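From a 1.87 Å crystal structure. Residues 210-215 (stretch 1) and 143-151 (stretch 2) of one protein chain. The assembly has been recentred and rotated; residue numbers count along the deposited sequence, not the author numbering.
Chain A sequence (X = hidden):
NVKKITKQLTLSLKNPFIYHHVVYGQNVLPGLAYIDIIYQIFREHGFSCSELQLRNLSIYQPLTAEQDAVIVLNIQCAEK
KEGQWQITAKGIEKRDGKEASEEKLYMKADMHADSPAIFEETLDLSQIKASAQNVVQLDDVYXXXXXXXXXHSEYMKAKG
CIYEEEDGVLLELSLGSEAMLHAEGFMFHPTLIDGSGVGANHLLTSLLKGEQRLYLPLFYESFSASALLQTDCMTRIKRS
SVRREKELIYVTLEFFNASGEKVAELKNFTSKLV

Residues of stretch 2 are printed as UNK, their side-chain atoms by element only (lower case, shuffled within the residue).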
# COMPACT_ATOMS: atom_id res chain seq x y z
N GLY A 210 17.34 12.46 -11.23
CA GLY A 210 16.68 13.74 -10.95
C GLY A 210 15.22 13.95 -11.37
O GLY A 210 14.69 15.07 -11.32
N GLU A 211 14.54 12.89 -11.77
CA GLU A 211 13.19 13.04 -12.31
C GLU A 211 12.30 13.56 -11.19
O GLU A 211 12.38 13.00 -10.09
CB GLU A 211 12.73 11.68 -12.85
CG GLU A 211 11.24 11.56 -13.18
CD GLU A 211 10.82 12.57 -14.21
OE1 GLU A 211 11.11 12.32 -15.40
OE2 GLU A 211 10.23 13.62 -13.83
N GLN A 212 11.47 14.60 -11.41
CA GLN A 212 10.56 15.05 -10.35
C GLN A 212 9.06 14.65 -10.51
O GLN A 212 8.30 14.93 -9.58
CB GLN A 212 10.63 16.58 -10.07
CG GLN A 212 11.99 17.20 -9.81
CD GLN A 212 12.55 17.01 -8.38
OE1 GLN A 212 12.05 17.59 -7.41
NE2 GLN A 212 13.64 16.25 -8.26
N ARG A 213 8.64 14.08 -11.64
CA ARG A 213 7.25 13.64 -11.81
C ARG A 213 7.06 12.44 -10.92
O ARG A 213 7.94 11.59 -10.87
CB ARG A 213 6.93 13.15 -13.21
CG ARG A 213 6.26 14.15 -14.14
CD ARG A 213 7.29 14.89 -14.92
NE ARG A 213 8.31 14.04 -15.54
CZ ARG A 213 8.34 13.64 -16.82
NH1 ARG A 213 7.42 14.02 -17.69
NH2 ARG A 213 9.34 12.87 -17.23
N LEU A 214 5.90 12.34 -10.27
CA LEU A 214 5.64 11.23 -9.37
C LEU A 214 5.44 9.91 -10.08
O LEU A 214 5.00 9.88 -11.24
CB LEU A 214 4.38 11.56 -8.55
CG LEU A 214 4.42 12.83 -7.72
CD1 LEU A 214 3.04 13.18 -7.15
CD2 LEU A 214 5.45 12.73 -6.60
N TYR A 215 5.70 8.80 -9.39
CA TYR A 215 5.36 7.48 -9.91
C TYR A 215 4.23 6.91 -9.01
O TYR A 215 4.49 6.71 -7.84
CB TYR A 215 6.53 6.51 -9.83
CG TYR A 215 7.74 6.90 -10.62
CD1 TYR A 215 8.04 6.26 -11.83
CD2 TYR A 215 8.58 7.92 -10.16
CE1 TYR A 215 9.15 6.64 -12.59
CE2 TYR A 215 9.68 8.30 -10.90
CZ TYR A 215 9.96 7.66 -12.11
OH TYR A 215 11.07 8.02 -12.85
N UNK A 143 9.14 15.61 3.29
CA UNK A 143 9.46 16.99 2.84
C UNK A 143 9.71 17.00 1.34
O UNK A 143 9.13 17.81 0.59
c UNK A 143 11.95 19.39 4.72
o UNK A 143 11.91 20.45 5.38
c UNK A 143 10.72 19.00 3.88
c UNK A 143 10.70 17.51 3.59
o UNK A 143 12.97 18.66 4.72
N UNK A 144 10.53 16.06 0.87
CA UNK A 144 10.76 15.91 -0.56
C UNK A 144 9.53 15.55 -1.40
O UNK A 144 9.34 16.04 -2.53
c UNK A 144 12.33 14.66 -2.27
n UNK A 144 13.74 16.63 -2.52
o UNK A 144 12.32 16.20 -4.18
c UNK A 144 12.80 15.91 -3.07
c UNK A 144 11.90 14.89 -0.81
N UNK A 145 8.69 14.63 -0.90
CA UNK A 145 7.44 14.33 -1.58
C UNK A 145 6.61 15.59 -1.92
O UNK A 145 6.15 15.75 -3.05
c UNK A 145 6.62 13.38 -0.75
s UNK A 145 7.42 11.77 -0.59
N UNK A 146 6.47 16.45 -0.92
CA UNK A 146 5.71 17.68 -1.01
C UNK A 146 6.31 18.62 -2.08
O UNK A 146 5.58 19.27 -2.81
c UNK A 146 6.22 18.66 4.21
n UNK A 146 6.20 17.35 4.45
n UNK A 146 7.09 19.43 4.87
c UNK A 146 5.65 18.36 0.34
c UNK A 146 4.96 17.55 1.41
n UNK A 146 5.40 19.17 3.31
c UNK A 146 4.41 18.41 2.55
N UNK A 147 7.63 18.63 -2.22
CA UNK A 147 8.26 19.36 -3.32
C UNK A 147 7.89 18.77 -4.69
O UNK A 147 7.85 19.49 -5.68
c UNK A 147 13.03 19.78 0.01
c UNK A 147 9.78 19.36 -3.16
c UNK A 147 10.29 20.12 -1.98
c UNK A 147 11.81 20.26 -2.11
n UNK A 147 13.53 20.25 1.13
n UNK A 147 13.13 18.47 -0.25
n UNK A 147 12.42 20.61 -0.83
N UNK A 148 7.61 17.46 -4.75
CA UNK A 148 7.13 16.84 -5.98
C UNK A 148 5.57 16.76 -6.01
O UNK A 148 5.02 16.05 -6.78
c UNK A 148 7.82 15.48 -6.17
n UNK A 148 10.98 13.80 -5.48
c UNK A 148 10.06 14.19 -6.34
c UNK A 148 9.35 15.53 -6.02
o UNK A 148 9.79 13.55 -7.33
N UNK A 149 4.92 17.55 -5.16
CA UNK A 149 3.47 17.75 -5.14
C UNK A 149 2.70 16.51 -4.69
O UNK A 149 1.53 16.33 -5.02
c UNK A 149 3.65 19.40 -7.08
c UNK A 149 2.95 18.19 -6.49
o UNK A 149 1.67 20.29 -8.13
c UNK A 149 2.88 19.92 -8.29
o UNK A 149 3.45 19.90 -9.40
N UNK A 150 3.38 15.68 -3.93
CA UNK A 150 2.72 14.55 -3.22
C UNK A 150 2.69 14.94 -1.76
O UNK A 150 3.75 15.07 -1.17
c UNK A 150 4.21 10.90 -2.82
c UNK A 150 1.75 11.61 -2.91
c UNK A 150 3.19 12.05 -2.60
c UNK A 150 3.56 13.28 -3.42
N UNK A 151 1.49 15.10 -1.16
CA UNK A 151 1.35 15.66 0.17
C UNK A 151 0.54 14.74 1.11
O UNK A 151 -0.70 14.71 1.06
c UNK A 151 0.64 17.04 0.07
c UNK A 151 1.33 17.93 -0.95
c UNK A 151 0.43 17.67 1.45
O HOH W 1 6.17 16.05 -9.06

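Position 143 lies in a helix that begins earlier in the chain. Its side chain has three carbons, the third carrying two oxygens, and it touches nothing on stretch 1. An unbranched chain ending in a carboxylate after two methylenes is Glu143, whose charge can pair with a cationic group one helical turn on, at position 147.

Position 144 also has three carbons, but the last carries one oxygen and one nitrogen. That oxygen comes within 3.5 Å of Gln212 OE1, a contact between two oxygens and not a hydrogen bond. The terminal amide is that of Gln144, which has a better use for its oxygen within its own stretch, as position 148 will make clear.

Position 145 carries one carbon and one sulfur. Its CA-to-CB bond points away from stretch 1, and the small side chain makes no contact there. This is Cys145, compact and in need of no partner on stretch 1.

At position 146, three carbons lead to a nitrogen and then to a carbon bearing two further nitrogens. This guanidinium identifies Arg146, which is exposed and whose CA-to-CB bond points away from stretch 1, so its long charged chain can remain in solvent.

Position 147 repeats the pattern of three carbons, a nitrogen and a carbon with two nitrogens. Its end leads away from stretch 1. It is Arg147; a long salt bridge, with Arg147 NH2 4.0 Å from Glu143 OE1, joins residues four apart on the helix.

Position 148 has three carbons, the third holding one oxygen and one nitrogen, and its CA-to-CB bond points toward stretch 1. The side-chain oxygen lies 3.0 Å from Gln212 O, but both are acceptors and no hydrogen bond forms. The backbone O rests 3.4 Å from Leu214 CD2. The amide makes it Gln148, the first residue to leave helical geometry. Its NE2 donates to Gln144 OE1 at 3.0 Å, a role that a carboxylate could not fill.

Position 149 shows three carbons with two oxygens on the last. Its CA-to-CB bond points sideways, and the side chain, 5.1 Å away at its nearest, stays clear of stretch 1, while its backbone O is 4.1 Å from Leu214 CD1. This is Glu149, exposed, so its charge can stay in solvent. Its phi of 69° takes the chain through the turn between helix and strand.

Position 150 has four carbons, forked at the second, and its CA-to-CB bond points toward stretch 1. Its CB packs 3.7 Å from Leu214 CD2, so an apolar side chain suits this place: Leu150.

Position 151 has one carbon carrying two more, out of reach of stretch 1. This beta-branched pattern is Val151, well accommodated in an extended strand.

The contact is modest, burying 294 Å², with no direct hydrogen bond across it. Leu214 sets its end against Gln148 and Leu150. Beside this packing, a water donates to both Gln148 O, 2.6 Å from the water O, and Gln212 O, 2.5 Å from the same atom, linking two carbonyls that cannot bond to each other.

Stretch 2 143-151: EQCRRQELV
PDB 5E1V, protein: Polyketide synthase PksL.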